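Local coordinates for putative uncharacterized protein (Legionella drancourtii, PDB 4JVS) that probably stimulates GTP hydrolysis by a small GTPase of the host, as the GAP domain of a LepB-type effector secreted through the Dot/Icm system, at residues A[248-253]-A[265-270]; A[167-172]-A[196-201]; A[96-101]-A[150-155]; A[236-241]-A[260-265]. All coordinates share one frame; numbering follows the deposited sequence.

Contact 1: residues A[248-253]-A[265-270]; sequences TICFEE and RILKSD
I249 and C250 meet I266 and L267 where two short helices, 243-253 and 261-267, come together in the all-helical C-terminal subdomain of the LepB GAP domain. The interface is purely apolar, with no hydrogen bond between the segments, and all four touching residues are buried. The nearest CA atoms across the contact are those of C250 and I266, 7.9 Å apart.

I266 is the side chain to follow. Its CB points at helix 243-253, and the chain forks there. The short branch, CG2, sits anti to the backbone N and runs up against the sulfur of C250, with CG2 3.8 Å from SG. The long branch leaves with CG1 anti to the carbonyl carbon (chi1 -70°) and then extends (chi2 163°), so that contact is made at its end: CD1 of I266 lies 3.6 Å from CG2 of I249 and 4.1 Å from CB of I249. The two isoleucines cross obliquely, methyl against methyl, and the fork of I266 thus touches two successive residues of one helical turn.

Other helices add to the packing: L238 touches both I249 and I266, and I299 of helix 292-306 touches C250. That same long helix reaches the end of 261-267 through R303, which bonds to the carbonyl of L267 and forms a salt bridge with D270.

C250 SG has a second neighbour across the contact: CD1 of L267, at 3.9 Å, brought in by the leucine's tip although its CB does not aim at the cysteine.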
loop_
_atom_site.group_PDB
_atom_site.type_symbol
_atom_site.label_atom_id
_atom_site.label_comp_id
_atom_site.label_asym_id
_atom_site.label_seq_id
_atom_site.Cartn_x
_atom_site.Cartn_y
_atom_site.Cartn_z
ATOM N N THR A 248 -13.175 -7.739 12.370
ATOM C CA THR A 248 -12.805 -7.525 10.979
ATOM C C THR A 248 -13.996 -7.771 10.047
ATOM O O THR A 248 -14.237 -6.998 9.116
ATOM C CB THR A 248 -11.628 -8.424 10.567
ATOM O OG1 THR A 248 -10.479 -8.081 11.344
ATOM C CG2 THR A 248 -11.287 -8.243 9.088
ATOM N N ILE A 249 -14.742 -8.840 10.312
ATOM C CA ILE A 249 -15.917 -9.182 9.509
ATOM C C ILE A 249 -17.010 -8.120 9.665
ATOM O O ILE A 249 -17.546 -7.618 8.676
ATOM C CB ILE A 249 -16.471 -10.594 9.859
ATOM C CG1 ILE A 249 -15.489 -11.683 9.414
ATOM C CG2 ILE A 249 -17.811 -10.811 9.204
ATOM C CD1 ILE A 249 -15.872 -13.098 9.818
ATOM N N CYS A 250 -17.327 -7.772 10.908
ATOM C CA CYS A 250 -18.320 -6.742 11.186
ATOM C C CYS A 250 -18.008 -5.410 10.498
ATOM O O CYS A 250 -18.881 -4.813 9.856
ATOM C CB CYS A 250 -18.440 -6.530 12.689
ATOM S SG CYS A 250 -19.239 -7.895 13.501
ATOM N N PHE A 251 -16.766 -4.950 10.645
ATOM C CA PHE A 251 -16.333 -3.700 10.028
ATOM C C PHE A 251 -16.487 -3.742 8.519
ATOM O O PHE A 251 -16.755 -2.721 7.884
ATOM C CB PHE A 251 -14.884 -3.403 10.381
ATOM C CG PHE A 251 -14.702 -2.873 11.760
ATOM C CD1 PHE A 251 -15.664 -2.072 12.336
ATOM C CD2 PHE A 251 -13.561 -3.166 12.482
ATOM C CE1 PHE A 251 -15.498 -1.578 13.608
ATOM C CE2 PHE A 251 -13.388 -2.671 13.754
ATOM C CZ PHE A 251 -14.358 -1.879 14.316
ATOM N N GLU A 252 -16.318 -4.935 7.958
ATOM C CA GLU A 252 -16.382 -5.126 6.519
ATOM C C GLU A 252 -17.836 -5.096 6.056
ATOM O O GLU A 252 -18.167 -4.450 5.061
ATOM C CB GLU A 252 -15.715 -6.453 6.139
ATOM C CG GLU A 252 -15.453 -6.642 4.651
ATOM C CD GLU A 252 -14.541 -5.584 4.065
ATOM O OE1 GLU A 252 -13.438 -5.350 4.625
ATOM O OE2 GLU A 252 -14.939 -4.978 3.043
ATOM N N GLU A 253 -18.699 -5.781 6.802
ATOM C CA GLU A 253 -20.118 -5.888 6.466
ATOM C C GLU A 253 -20.829 -4.531 6.442
ATOM O O GLU A 253 -21.741 -4.322 5.656
ATOM C CB GLU A 253 -20.815 -6.869 7.422
ATOM C CG GLU A 253 -20.359 -8.322 7.261
ATOM C CD GLU A 253 -20.608 -8.853 5.860
ATOM O OE1 GLU A 253 -21.683 -8.568 5.298
ATOM O OE2 GLU A 253 -19.732 -9.547 5.301
ATOM N N ARG A 265 -25.623 -12.700 12.224
ATOM C CA ARG A 265 -25.283 -13.949 12.843
ATOM C C ARG A 265 -24.344 -13.750 13.988
ATOM O O ARG A 265 -24.431 -14.396 14.988
ATOM C CB ARG A 265 -24.591 -14.808 11.813
ATOM C CG ARG A 265 -24.889 -16.271 11.931
ATOM C CD ARG A 265 -25.104 -16.880 10.576
ATOM N NE ARG A 265 -23.905 -17.555 10.184
ATOM C CZ ARG A 265 -23.526 -17.734 8.943
ATOM N NH1 ARG A 265 -22.385 -18.347 8.707
ATOM N NH2 ARG A 265 -24.277 -17.303 7.951
ATOM N N ILE A 266 -23.412 -12.860 13.794
ATOM C CA ILE A 266 -22.359 -12.563 14.750
ATOM C C ILE A 266 -22.875 -11.736 15.918
ATOM O O ILE A 266 -22.581 -12.027 17.075
ATOM C CB ILE A 266 -21.213 -11.809 14.050
ATOM C CG1 ILE A 266 -20.477 -12.755 13.090
ATOM C CG2 ILE A 266 -20.270 -11.194 15.060
ATOM C CD1 ILE A 266 -19.617 -12.036 12.070
ATOM N N LEU A 267 -23.659 -10.712 15.610
ATOM C CA LEU A 267 -24.181 -9.818 16.633
ATOM C C LEU A 267 -25.303 -10.469 17.455
ATOM O O LEU A 267 -25.578 -10.078 18.578
ATOM C CB LEU A 267 -24.680 -8.534 15.971
ATOM C CG LEU A 267 -23.772 -7.315 15.768
ATOM C CD1 LEU A 267 -22.303 -7.653 15.831
ATOM C CD2 LEU A 267 -24.110 -6.669 14.444
ATOM N N LYS A 268 -25.939 -11.478 16.880
ATOM C CA LYS A 268 -27.067 -12.167 17.496
ATOM C C LYS A 268 -26.603 -13.148 18.559
ATOM O O LYS A 268 -27.418 -13.680 19.305
ATOM C CB LYS A 268 -27.780 -12.971 16.409
ATOM C CG LYS A 268 -29.209 -13.362 16.660
ATOM C CD LYS A 268 -29.583 -14.532 15.754
ATOM C CE LYS A 268 -29.137 -14.309 14.321
ATOM N NZ LYS A 268 -29.365 -15.527 13.491
ATOM N N SER A 269 -25.310 -13.387 18.591
ATOM C CA SER A 269 -24.733 -14.544 19.221
ATOM C C SER A 269 -24.182 -14.499 20.602
ATOM O O SER A 269 -23.681 -15.478 21.041
ATOM C CB SER A 269 -23.670 -15.131 18.354
ATOM O OG SER A 269 -23.128 -16.261 18.961
ATOM N N ASP A 270 -24.230 -13.400 21.304
ATOM C CA ASP A 270 -24.038 -13.457 22.740
ATOM C C ASP A 270 -22.645 -13.843 23.136
ATOM O O ASP A 270 -21.977 -13.100 23.823
ATOM C CB ASP A 270 -25.007 -14.446 23.363
ATOM C CG ASP A 270 -25.963 -13.805 24.326
ATOM O OD1 ASP A 270 -26.237 -12.616 24.197
ATOM O OD2 ASP A 270 -26.468 -14.490 25.208
#

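Contact 2: residues A[167-172]-A[196-201]; sequences GQNIIL and QKALDD
Apolar contacts between I170 on one side and A198 and L199 on the other carry most of this interface. The side chain of I170 stands at about a right angle to that of L199 and offers it two methyls: CG2 lies 3.6 Å and CD1 3.7 Å from CD2 of L199. With CG1 anti to its own carbonyl carbon (chi1 -64°), I170 also lays this methylene against A198, where CG1 is 4.0 Å from CB and 3.6 Å from the backbone O.

These residues belong to an antiparallel helix pair, 156-177 against 193-214, in the N-terminal subdomain of the LepB GAP domain. The local axes approach to 8.7 Å and cross at -157°. A198 has only a methyl to place in the interface, and the CA atoms of I170 and A198 stand just 5.4 Å apart. I38 of helix 34-45 touches both I170 and L199 and adds a third helix to the cluster.

No hydrogen bond joins the segments. The amide of N169 only rests near the A198 methyl, ND2 to CB 4.2 Å; its polar partner is Q173, whose NE2 donates to OD1 of N169. A chain of another protein packs on N169, Q168 and L172.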
loop_
_atom_site.group_PDB
_atom_site.type_symbol
_atom_site.label_atom_id
_atom_site.label_comp_id
_atom_site.label_asym_id
_atom_site.label_seq_id
_atom_site.Cartn_x
_atom_site.Cartn_y
_atom_site.Cartn_z
ATOM N N GLY A 167 -3.363 2.203 -13.056
ATOM C CA GLY A 167 -4.241 3.335 -12.852
ATOM C C GLY A 167 -3.756 4.175 -11.692
ATOM O O GLY A 167 -3.827 5.409 -11.742
ATOM N N GLN A 168 -3.264 3.502 -10.651
ATOM C CA GLN A 168 -2.712 4.170 -9.480
ATOM C C GLN A 168 -1.530 5.041 -9.878
ATOM O O GLN A 168 -1.377 6.169 -9.412
ATOM C CB GLN A 168 -2.258 3.141 -8.451
ATOM C CG GLN A 168 -3.393 2.316 -7.851
ATOM C CD GLN A 168 -2.948 1.480 -6.660
ATOM O OE1 GLN A 168 -2.022 0.665 -6.758
ATOM N NE2 GLN A 168 -3.604 1.683 -5.528
ATOM N N ASN A 169 -0.701 4.513 -10.762
ATOM C CA ASN A 169 0.511 5.190 -11.165
ATOM C C ASN A 169 0.222 6.464 -11.963
ATOM O O ASN A 169 0.971 7.439 -11.870
ATOM C CB ASN A 169 1.394 4.219 -11.944
ATOM C CG ASN A 169 2.812 4.715 -12.116
ATOM O OD1 ASN A 169 3.265 5.613 -11.405
ATOM N ND2 ASN A 169 3.526 4.127 -13.071
ATOM N N ILE A 170 -0.856 6.454 -12.745
ATOM C CA ILE A 170 -1.274 7.640 -13.484
ATOM C C ILE A 170 -1.533 8.783 -12.498
ATOM O O ILE A 170 -1.055 9.903 -12.666
ATOM C CB ILE A 170 -2.562 7.380 -14.296
ATOM C CG1 ILE A 170 -2.324 6.319 -15.373
ATOM C CG2 ILE A 170 -3.085 8.669 -14.918
ATOM C CD1 ILE A 170 -3.566 5.988 -16.180
ATOM N N ILE A 171 -2.285 8.473 -11.454
ATOM C CA ILE A 171 -2.594 9.429 -10.408
ATOM C C ILE A 171 -1.331 9.845 -9.672
ATOM O O ILE A 171 -1.173 11.013 -9.340
ATOM C CB ILE A 171 -3.609 8.826 -9.416
ATOM C CG1 ILE A 171 -4.909 8.485 -10.161
ATOM C CG2 ILE A 171 -3.827 9.764 -8.242
ATOM C CD1 ILE A 171 -6.055 8.067 -9.289
ATOM N N LEU A 172 -0.428 8.890 -9.447
ATOM C CA LEU A 172 0.860 9.142 -8.795
ATOM C C LEU A 172 1.692 10.149 -9.584
ATOM O O LEU A 172 2.159 11.159 -9.040
ATOM C CB LEU A 172 1.657 7.840 -8.678
ATOM C CG LEU A 172 2.683 7.631 -7.553
ATOM C CD1 LEU A 172 3.681 6.552 -7.923
ATOM C CD2 LEU A 172 3.415 8.887 -7.150
ATOM N N GLN A 196 3.542 9.664 -19.710
ATOM C CA GLN A 196 3.088 9.269 -21.008
ATOM C C GLN A 196 2.992 7.799 -21.069
ATOM O O GLN A 196 2.100 7.267 -21.666
ATOM C CB GLN A 196 4.092 9.714 -22.038
ATOM C CG GLN A 196 4.191 11.200 -22.187
ATOM C CD GLN A 196 5.243 11.603 -23.162
ATOM O OE1 GLN A 196 6.193 10.881 -23.404
ATOM N NE2 GLN A 196 5.080 12.767 -23.736
ATOM N N LYS A 197 3.963 7.153 -20.472
ATOM C CA LYS A 197 4.003 5.720 -20.342
ATOM C C LYS A 197 2.950 5.143 -19.431
ATOM O O LYS A 197 2.429 4.090 -19.678
ATOM C CB LYS A 197 5.374 5.277 -19.920
ATOM C CG LYS A 197 5.648 3.857 -20.287
ATOM C CD LYS A 197 6.784 3.286 -19.497
ATOM C CE LYS A 197 7.025 1.853 -19.898
ATOM N NZ LYS A 197 6.001 0.951 -19.341
ATOM N N ALA A 198 2.670 5.824 -18.348
ATOM C CA ALA A 198 1.679 5.363 -17.422
ATOM C C ALA A 198 0.355 5.333 -18.094
ATOM O O ALA A 198 -0.436 4.477 -17.866
ATOM C CB ALA A 198 1.631 6.263 -16.215
ATOM N N LEU A 199 0.098 6.312 -18.911
ATOM C CA LEU A 199 -1.160 6.353 -19.634
ATOM C C LEU A 199 -1.251 5.199 -20.632
ATOM O O LEU A 199 -2.273 4.504 -20.689
ATOM C CB LEU A 199 -1.329 7.697 -20.344
ATOM C CG LEU A 199 -1.373 8.909 -19.420
ATOM C CD1 LEU A 199 -1.487 10.188 -20.208
ATOM C CD2 LEU A 199 -2.532 8.770 -18.471
ATOM N N ASP A 200 -0.183 4.992 -21.405
ATOM C CA ASP A 200 -0.160 3.930 -22.418
ATOM C C ASP A 200 -0.158 2.530 -21.785
ATOM O O ASP A 200 -0.791 1.612 -22.302
ATOM C CB ASP A 200 1.023 4.101 -23.384
ATOM C CG ASP A 200 0.958 5.410 -24.184
ATOM O OD1 ASP A 200 -0.170 5.859 -24.507
ATOM O OD2 ASP A 200 2.032 5.988 -24.486
ATOM N N ASP A 201 0.542 2.369 -20.664
ATOM C CA ASP A 201 0.514 1.108 -19.929
ATOM C C ASP A 201 -0.890 0.787 -19.419
ATOM O O ASP A 201 -1.281 -0.382 -19.356
ATOM C CB ASP A 201 1.505 1.130 -18.764
ATOM C CG ASP A 201 2.948 0.980 -19.220
ATOM O OD1 ASP A 201 3.248 1.328 -20.388
ATOM O OD2 ASP A 201 3.785 0.510 -18.412
#

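Contact 3: residues A[96-101]-A[150-155]; sequences TAFKPD and RHFPDS
This is a small aromatic contact at the surface, in which F98, from the loop before strand 106-107, meets H151 and F152 at the C-terminal end of helix 142-151 in the N-terminal subdomain of the LepB GAP domain. F98 and H151 form an edge-to-face (T-shaped) pair. Their centroids are 5.1 Å apart and their planes stand at 66°, with the edge of the phenylalanine turned to the imidazole face. Both rings meet with CG anti to the carbonyl carbon (chi1 -61° in F98, -68° in H151). CE1 of F98 does the touching: it lies over that face, displaced toward the rim, 3.8 Å from ND1 of H151.

ND1 of H151 donates to the carbonyl O of D147, a bond that probably limits rotation of the ring whose face F98 meets. D147 and Y148 also touch F98.

F152 leaves the helix and begins a type I turn, closed by S155 N to F152 O at 3.0 Å; S155 then stands at the N-cap of helix 156-177. CB of H151 sits over the centre of one face of the F152 ring, and CE2 of F152 lies near the plane of the F98 ring, at the edge, 4.1 Å from CZ.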
loop_
_atom_site.group_PDB
_atom_site.type_symbol
_atom_site.label_atom_id
_atom_site.label_comp_id
_atom_site.label_asym_id
_atom_site.label_seq_id
_atom_site.Cartn_x
_atom_site.Cartn_y
_atom_site.Cartn_z
ATOM N N THR A 96 -5.420 -19.090 0.017
ATOM C CA THR A 96 -5.230 -19.951 1.190
ATOM C C THR A 96 -3.928 -20.772 1.162
ATOM O O THR A 96 -3.253 -20.925 2.189
ATOM C CB THR A 96 -6.483 -20.853 1.410
ATOM O OG1 THR A 96 -7.483 -20.103 2.114
ATOM C CG2 THR A 96 -6.153 -22.126 2.197
ATOM N N ALA A 97 -3.570 -21.259 -0.023
ATOM C CA ALA A 97 -2.331 -22.008 -0.223
ATOM C C ALA A 97 -1.064 -21.208 0.118
ATOM O O ALA A 97 0.007 -21.784 0.330
ATOM C CB ALA A 97 -2.259 -22.508 -1.651
ATOM N N PHE A 98 -1.173 -19.901 0.111
ATOM C CA PHE A 98 -0.048 -19.044 0.347
ATOM C C PHE A 98 -0.093 -18.378 1.692
ATOM O O PHE A 98 0.541 -17.395 1.882
ATOM C CB PHE A 98 -0.038 -17.958 -0.692
ATOM C CG PHE A 98 0.087 -18.448 -2.081
ATOM C CD1 PHE A 98 1.281 -18.861 -2.557
ATOM C CD2 PHE A 98 -0.970 -18.466 -2.914
ATOM C CE1 PHE A 98 1.413 -19.301 -3.787
ATOM C CE2 PHE A 98 -0.818 -18.903 -4.151
ATOM C CZ PHE A 98 0.383 -19.325 -4.579
ATOM N N LYS A 99 -0.832 -18.911 2.636
ATOM C CA LYS A 99 -0.872 -18.308 3.943
ATOM C C LYS A 99 -1.244 -19.219 5.078
ATOM O O LYS A 99 -2.396 -19.516 5.293
ATOM C CB LYS A 99 -1.853 -17.152 3.967
ATOM C CG LYS A 99 -2.016 -16.512 5.332
ATOM C CD LYS A 99 -2.128 -15.025 5.259
ATOM C CE LYS A 99 -1.263 -14.305 6.271
ATOM N NZ LYS A 99 -0.700 -12.984 5.881
ATOM N N PRO A 100 -0.244 -19.669 5.797
ATOM C CA PRO A 100 -0.238 -19.840 7.251
ATOM C C PRO A 100 1.012 -19.126 7.713
ATOM O O PRO A 100 1.695 -18.643 6.824
ATOM C CB PRO A 100 -0.105 -21.339 7.427
ATOM C CG PRO A 100 -0.560 -21.889 6.145
ATOM C CD PRO A 100 -0.039 -20.973 5.132
ATOM N N ASP A 101 1.323 -19.007 9.004
ATOM C CA ASP A 101 0.518 -19.473 10.151
ATOM C C ASP A 101 -0.988 -19.183 10.174
ATOM O O ASP A 101 -1.749 -19.920 10.813
ATOM C CB ASP A 101 1.116 -18.902 11.454
ATOM C CG ASP A 101 2.529 -19.405 11.734
ATOM O OD1 ASP A 101 3.499 -18.723 11.337
ATOM O OD2 ASP A 101 2.670 -20.477 12.364
ATOM N N ARG A 150 3.380 -14.335 -8.285
ATOM C CA ARG A 150 4.686 -14.882 -8.624
ATOM C C ARG A 150 4.533 -16.275 -9.253
ATOM O O ARG A 150 5.091 -16.555 -10.319
ATOM C CB ARG A 150 5.590 -14.884 -7.389
ATOM C CG ARG A 150 7.065 -15.098 -7.676
ATOM C CD ARG A 150 7.865 -15.324 -6.397
ATOM N NE ARG A 150 7.972 -14.128 -5.574
ATOM C CZ ARG A 150 7.478 -14.024 -4.348
ATOM N NH1 ARG A 150 6.845 -15.051 -3.801
ATOM N NH2 ARG A 150 7.626 -12.893 -3.666
ATOM N N HIS A 151 3.744 -17.133 -8.619
ATOM C CA HIS A 151 3.477 -18.448 -9.192
ATOM C C HIS A 151 2.616 -18.349 -10.436
ATOM O O HIS A 151 2.775 -19.148 -11.344
ATOM C CB HIS A 151 2.817 -19.388 -8.186
ATOM C CG HIS A 151 3.703 -19.785 -7.057
ATOM N ND1 HIS A 151 4.274 -18.863 -6.197
ATOM C CD2 HIS A 151 4.112 -21.000 -6.619
ATOM C CE1 HIS A 151 4.993 -19.494 -5.290
ATOM N NE2 HIS A 151 4.912 -20.792 -5.522
ATOM N N PHE A 152 1.702 -17.384 -10.477
ATOM C CA PHE A 152 0.806 -17.247 -11.623
ATOM C C PHE A 152 0.815 -15.837 -12.241
ATOM O O PHE A 152 -0.198 -15.133 -12.207
ATOM C CB PHE A 152 -0.610 -17.651 -11.217
ATOM C CG PHE A 152 -0.666 -18.920 -10.413
ATOM C CD1 PHE A 152 -0.431 -20.153 -11.014
ATOM C CD2 PHE A 152 -0.961 -18.888 -9.058
ATOM C CE1 PHE A 152 -0.477 -21.324 -10.274
ATOM C CE2 PHE A 152 -1.009 -20.060 -8.311
ATOM C CZ PHE A 152 -0.760 -21.277 -8.919
ATOM N N PRO A 153 1.955 -15.436 -12.837
ATOM C CA PRO A 153 2.134 -14.090 -13.405
ATOM C C PRO A 153 1.244 -13.766 -14.618
ATOM O O PRO A 153 1.231 -12.611 -15.047
ATOM C CB PRO A 153 3.603 -14.089 -13.822
ATOM C CG PRO A 153 3.901 -15.515 -14.093
ATOM C CD PRO A 153 3.133 -16.286 -13.077
ATOM N N ASP A 154 0.529 -14.753 -15.157
ATOM C CA ASP A 154 -0.389 -14.522 -16.278
ATOM C C ASP A 154 -1.840 -14.719 -15.849
ATOM O O ASP A 154 -2.768 -14.575 -16.652
ATOM C CB ASP A 154 -0.065 -15.451 -17.453
ATOM C CG ASP A 154 1.265 -15.121 -18.106
ATOM O OD1 ASP A 154 1.476 -13.934 -18.461
ATOM O OD2 ASP A 154 2.102 -16.046 -18.254
ATOM N N SER A 155 -2.021 -15.056 -14.578
ATOM C CA SER A 155 -3.345 -15.294 -14.023
ATOM C C SER A 155 -4.236 -14.079 -14.201
ATOM O O SER A 155 -3.742 -12.949 -14.260
ATOM C CB SER A 155 -3.231 -15.619 -12.537
ATOM O OG SER A 155 -2.442 -14.642 -11.890
#

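Contact 4: residues A[236-241]-A[260-265]; sequences QTLNAM and SRLIMR
L238 reaches across to L262 and R265, and it does so from the short helix 235-238. Just ahead of it T237 takes no part in the contact, its backbone N being bound by the carboxylate of D234, just before this helix.

L238 itself carries the first segment's whole share of the interface. Its CB aims at helix 261-267, and with CG anti to the backbone N (chi1 -167°) both methyls come up to L262. A single methyl of that residue meets the fork: CD1 of L262 lies 4.0 Å from CD2 and 4.2 Å from CD1 of L238. L262 likewise holds its CG anti to the backbone N (chi1 179°), and although its CB does not point straight at L238, its end closes the distance. Both leucines are buried.

CD2 of L238 has a second neighbour, NE of R265, also at 4.0 Å. This is a van der Waals contact, the methyl standing obliquely to the guanidinium, and no hydrogen bond joins the two segments. The arginine chain bends at chi2 and chi3, and NE is the guanidinium atom that meets the methyl. An acetate, probably from the crystallisation liquor, is modelled as bonded to NH2 of R265, a linkage best treated as doubtful.

N239 and A240 lead the chain on to M241, which is buried again and packs on I249. I249 also touches L262, and helices 235-238, 243-253 and 261-267 thus share one apolar centre, a small three-helix cluster within the LepB GAP C-terminal subdomain.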
loop_
_atom_site.group_PDB
_atom_site.type_symbol
_atom_site.label_atom_id
_atom_site.label_comp_id
_atom_site.label_asym_id
_atom_site.label_seq_id
_atom_site.Cartn_x
_atom_site.Cartn_y
_atom_site.Cartn_z
ATOM N N GLN A 236 -19.932 -23.316 12.801
ATOM C CA GLN A 236 -18.818 -23.906 13.463
ATOM C C GLN A 236 -17.532 -23.217 13.100
ATOM O O GLN A 236 -16.653 -23.100 13.898
ATOM C CB GLN A 236 -18.761 -25.356 13.050
ATOM C CG GLN A 236 -18.466 -26.342 14.108
ATOM C CD GLN A 236 -17.551 -27.394 13.591
ATOM O OE1 GLN A 236 -17.938 -28.544 13.422
ATOM N NE2 GLN A 236 -16.327 -27.008 13.313
ATOM N N THR A 237 -17.397 -22.797 11.866
ATOM C CA THR A 237 -16.187 -22.109 11.464
ATOM C C THR A 237 -16.097 -20.779 12.116
ATOM O O THR A 237 -15.052 -20.272 12.407
ATOM C CB THR A 237 -16.108 -21.894 9.965
ATOM O OG1 THR A 237 -15.925 -23.149 9.322
ATOM C CG2 THR A 237 -14.944 -21.026 9.660
ATOM N N LEU A 238 -17.251 -20.190 12.256
ATOM C CA LEU A 238 -17.398 -18.843 12.786
ATOM C C LEU A 238 -17.209 -18.774 14.308
ATOM O O LEU A 238 -16.767 -17.757 14.830
ATOM C CB LEU A 238 -18.760 -18.283 12.380
ATOM C CG LEU A 238 -19.057 -16.793 12.537
ATOM C CD1 LEU A 238 -18.099 -15.938 11.727
ATOM C CD2 LEU A 238 -20.494 -16.533 12.110
ATOM N N ASN A 239 -17.539 -19.856 15.017
ATOM C CA ASN A 239 -17.350 -19.911 16.472
ATOM C C ASN A 239 -15.919 -20.246 16.854
ATOM O O ASN A 239 -15.570 -20.271 18.034
ATOM C CB ASN A 239 -18.308 -20.908 17.126
ATOM C CG ASN A 239 -19.757 -20.455 17.066
ATOM O OD1 ASN A 239 -20.599 -21.121 16.463
ATOM N ND2 ASN A 239 -20.056 -19.321 17.696
ATOM N N ALA A 240 -15.100 -20.503 15.841
ATOM C CA ALA A 240 -13.681 -20.777 16.034
ATOM C C ALA A 240 -12.844 -19.503 15.864
ATOM O O ALA A 240 -11.645 -19.476 16.158
ATOM C CB ALA A 240 -13.213 -21.863 15.060
ATOM N N MET A 241 -13.482 -18.446 15.380
ATOM C CA MET A 241 -12.773 -17.210 15.080
ATOM C C MET A 241 -12.384 -16.409 16.324
ATOM O O MET A 241 -13.057 -16.467 17.350
ATOM C CB MET A 241 -13.604 -16.363 14.119
ATOM C CG MET A 241 -13.871 -17.080 12.818
ATOM S SD MET A 241 -14.221 -15.948 11.474
ATOM C CE MET A 241 -13.437 -16.819 10.110
ATOM N N SER A 260 -26.356 -7.699 6.842
ATOM C CA SER A 260 -26.081 -9.016 6.265
ATOM C C SER A 260 -26.576 -10.118 7.166
ATOM O O SER A 260 -26.802 -9.904 8.353
ATOM C CB SER A 260 -24.581 -9.231 6.039
ATOM O OG SER A 260 -23.816 -8.106 6.432
ATOM N N ARG A 261 -26.732 -11.304 6.591
ATOM C CA ARG A 261 -26.998 -12.498 7.370
ATOM C C ARG A 261 -25.773 -12.816 8.221
ATOM O O ARG A 261 -25.903 -13.238 9.368
ATOM C CB ARG A 261 -27.335 -13.672 6.447
ATOM C CG ARG A 261 -28.652 -14.346 6.771
ATOM C CD ARG A 261 -28.929 -15.526 5.861
ATOM N NE ARG A 261 -29.524 -15.117 4.592
ATOM C CZ ARG A 261 -29.919 -15.969 3.651
ATOM N NH1 ARG A 261 -29.779 -17.276 3.841
ATOM N NH2 ARG A 261 -30.453 -15.515 2.521
ATOM N N LEU A 262 -24.583 -12.601 7.664
ATOM C CA LEU A 262 -23.344 -12.866 8.391
ATOM C C LEU A 262 -23.171 -11.954 9.601
ATOM O O LEU A 262 -22.913 -12.433 10.703
ATOM C CB LEU A 262 -22.128 -12.760 7.470
ATOM C CG LEU A 262 -20.725 -12.972 8.047
ATOM C CD1 LEU A 262 -20.645 -14.240 8.865
ATOM C CD2 LEU A 262 -19.707 -13.028 6.922
ATOM N N ILE A 263 -23.308 -10.645 9.412
ATOM C CA ILE A 263 -23.090 -9.731 10.527
ATOM C C ILE A 263 -24.178 -9.871 11.586
ATOM O O ILE A 263 -23.939 -9.633 12.772
ATOM C CB ILE A 263 -23.003 -8.263 10.081
ATOM C CG1 ILE A 263 -22.373 -7.418 11.196
ATOM C CG2 ILE A 263 -24.375 -7.738 9.672
ATOM C CD1 ILE A 263 -22.604 -5.940 11.052
ATOM N N MET A 264 -25.379 -10.195 11.172
ATOM C CA MET A 264 -26.470 -10.477 12.074
ATOM C C MET A 264 -26.231 -11.737 12.867
ATOM O O MET A 264 -26.582 -11.846 14.006
ATOM C CB MET A 264 -27.773 -10.534 11.315
ATOM C CG MET A 264 -28.520 -9.222 11.247
ATOM S SD MET A 264 -27.983 -8.102 12.494
ATOM C CE MET A 264 -28.465 -6.585 11.770
ATOM N N ARG A 265 -25.623 -12.700 12.224
ATOM C CA ARG A 265 -25.283 -13.949 12.843
ATOM C C ARG A 265 -24.344 -13.750 13.988
ATOM O O ARG A 265 -24.431 -14.396 14.988
ATOM C CB ARG A 265 -24.591 -14.808 11.813
ATOM C CG ARG A 265 -24.889 -16.271 11.931
ATOM C CD ARG A 265 -25.104 -16.880 10.576
ATOM N NE ARG A 265 -23.905 -17.555 10.184
ATOM C CZ ARG A 265 -23.526 -17.734 8.943
ATOM N NH1 ARG A 265 -22.385 -18.347 8.707
ATOM N NH2 ARG A 265 -24.277 -17.303 7.951
#

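Contacts 1 and 4 are two sides of one buried cluster: their centres are 7 Å apart, both use helix 261-267, and they touch through I249 with L262 and E253 with S260. Contact 2 is also buried and apolar but belongs to the N-terminal subdomain, its centre about 39 Å from that of contact 1 and across the chain's centre. There two long helices pack nearly antiparallel, whereas the C-terminal pair of contacts joins short helices. Contact 3 differs in kind: a surface contact between a loop and a helix end, made by aromatic rings. It shares its subdomain with contact 2, and helix 142-151 of contact 3 is followed in the chain by helix 156-177 of contact 2.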